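Side-chain contact in glutathione S-transferase (Bombyx mori, PDB 5ZFG), which probably conjugates glutathione to electrophilic compounds as a glutathione transferase and metabolises the insecticide diazinon: residues 55-60 against 72-77. Numbering follows the deposited sequence. Where two conformers were deposited one is given.
Sequences PVLDDE and QYICDK
Y73 reaches from helix 67-78 to strand 56-59 and donates a hydrogen bond from its hydroxyl to D59, with OH 2.6 Å from OD2. The oxygen is met on its anti side, and the donor lies 29° out of the carboxylate plane. Ring and carboxylate are turned 67° apart, so the two flat groups do not stack; OD2 instead sits at the ring edge, near the ring plane. With CG anti to the backbone N (chi1 167°), the tyrosine points its ring at the strand. Y78 also hydrogen-bonds OD2, giving this oxygen of the buried D59 two hydroxyl partners. The L57 side chain crosses that of Y73 at about a right angle, its CD2 near the ring plane and 3.8 Å from CD2 of Y73. This packing joins the sheet of the N-terminal thioredoxin-like domain to the helix that follows its last hairpin, 56-59 with 62-65. The same L57 methyl also touches I74, 3.6 Å from CD1; L57 packs on L3 of strand 3-7 as well, and I74 on L21 of helix 12-23. A phenylalanine in place of Y73 would remove the OH, and OD2 of D59 would probably lose one of its two hydroxyl partners, leaving the carboxylate freer to turn. F62 packs edge-to-face with Y73.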
# COMPACT_ATOMS: atom_id res chain seq x y z
N PRO B 55 -2.90 13.40 1.85
CA PRO B 55 -3.95 14.11 1.11
C PRO B 55 -5.29 13.38 0.95
O PRO B 55 -5.42 12.19 1.26
CB PRO B 55 -3.30 14.30 -0.27
CG PRO B 55 -2.52 13.03 -0.46
CD PRO B 55 -1.94 12.76 0.93
N VAL B 56 -6.28 14.10 0.42
CA VAL B 56 -7.52 13.49 -0.06
C VAL B 56 -7.93 14.20 -1.34
O VAL B 56 -7.74 15.41 -1.47
CB VAL B 56 -8.64 13.51 1.02
CG1 VAL B 56 -9.03 14.94 1.43
CG2 VAL B 56 -9.86 12.71 0.56
N LEU B 57 -8.44 13.44 -2.30
CA LEU B 57 -8.90 13.95 -3.58
C LEU B 57 -10.42 14.01 -3.60
O LEU B 57 -11.09 13.10 -3.12
CB LEU B 57 -8.41 13.04 -4.72
CG LEU B 57 -8.63 13.49 -6.16
CD1 LEU B 57 -7.60 14.53 -6.57
CD2 LEU B 57 -8.57 12.27 -7.10
N ASP B 58 -10.95 15.10 -4.15
CA ASP B 58 -12.38 15.23 -4.42
C ASP B 58 -12.56 15.37 -5.93
O ASP B 58 -12.24 16.42 -6.51
CB ASP B 58 -12.98 16.42 -3.67
CG ASP B 58 -14.43 16.70 -4.06
OD1 ASP B 58 -15.03 15.93 -4.85
OD2 ASP B 58 -14.98 17.71 -3.56
N ASP B 59 -13.05 14.31 -6.57
CA ASP B 59 -13.29 14.29 -8.01
C ASP B 59 -14.80 14.31 -8.20
O ASP B 59 -15.46 13.27 -8.20
CB ASP B 59 -12.66 13.06 -8.69
CG ASP B 59 -12.62 13.20 -10.22
OD1 ASP B 59 -13.09 14.25 -10.73
OD2 ASP B 59 -12.12 12.28 -10.90
N GLU B 60 -15.36 15.52 -8.34
CA GLU B 60 -16.79 15.69 -8.59
C GLU B 60 -17.62 14.95 -7.55
O GLU B 60 -18.66 14.36 -7.85
CB GLU B 60 -17.12 15.22 -10.02
CG GLU B 60 -18.47 15.66 -10.56
CD GLU B 60 -18.63 15.35 -12.04
OE1 GLU B 60 -19.57 15.90 -12.66
OE2 GLU B 60 -17.83 14.56 -12.58
N GLN B 72 -2.81 5.85 -8.58
CA GLN B 72 -3.33 4.85 -9.52
C GLN B 72 -4.61 5.33 -10.20
O GLN B 72 -4.80 5.12 -11.41
CB GLN B 72 -3.56 3.54 -8.76
CG GLN B 72 -2.22 2.94 -8.29
CD GLN B 72 -2.36 1.94 -7.15
OE1 GLN B 72 -3.26 2.04 -6.33
NE2 GLN B 72 -1.45 0.96 -7.11
N TYR B 73 -5.47 6.02 -9.46
CA TYR B 73 -6.77 6.44 -9.99
C TYR B 73 -6.60 7.54 -11.04
O TYR B 73 -7.24 7.49 -12.09
CB TYR B 73 -7.66 6.92 -8.85
CG TYR B 73 -8.91 7.67 -9.30
CD1 TYR B 73 -9.95 6.99 -9.91
CD2 TYR B 73 -9.02 9.04 -9.11
CE1 TYR B 73 -11.09 7.66 -10.32
CE2 TYR B 73 -10.16 9.72 -9.53
CZ TYR B 73 -11.19 9.02 -10.13
OH TYR B 73 -12.33 9.68 -10.53
N ILE B 74 -5.74 8.52 -10.77
CA ILE B 74 -5.53 9.60 -11.72
C ILE B 74 -5.06 9.05 -13.07
O ILE B 74 -5.53 9.48 -14.14
CB ILE B 74 -4.54 10.63 -11.14
CG1 ILE B 74 -5.19 11.41 -10.00
CG2 ILE B 74 -4.05 11.57 -12.24
CD1 ILE B 74 -6.66 11.58 -10.13
N CYS B 75 -4.19 8.04 -13.04
CA CYS B 75 -3.73 7.42 -14.28
C CYS B 75 -4.83 6.58 -14.93
O CYS B 75 -5.10 6.73 -16.13
CB CYS B 75 -2.49 6.55 -14.02
SG CYS B 75 -1.07 7.46 -13.43
N ASP B 76 -5.47 5.69 -14.15
CA ASP B 76 -6.52 4.82 -14.69
C ASP B 76 -7.66 5.62 -15.30
O ASP B 76 -8.22 5.24 -16.33
CB ASP B 76 -7.09 3.91 -13.60
CG ASP B 76 -6.10 2.85 -13.12
OD1 ASP B 76 -5.10 2.59 -13.81
OD2 ASP B 76 -6.36 2.28 -12.03
N LYS B 77 -8.05 6.72 -14.66
CA LYS B 77 -9.22 7.47 -15.10
C LYS B 77 -8.89 8.42 -16.24
O LYS B 77 -9.61 8.48 -17.25
CB LYS B 77 -9.83 8.23 -13.92
CG LYS B 77 -10.95 9.18 -14.29
CD LYS B 77 -12.23 8.43 -14.60
CE LYS B 77 -13.41 9.38 -14.64
NZ LYS B 77 -14.50 8.86 -15.51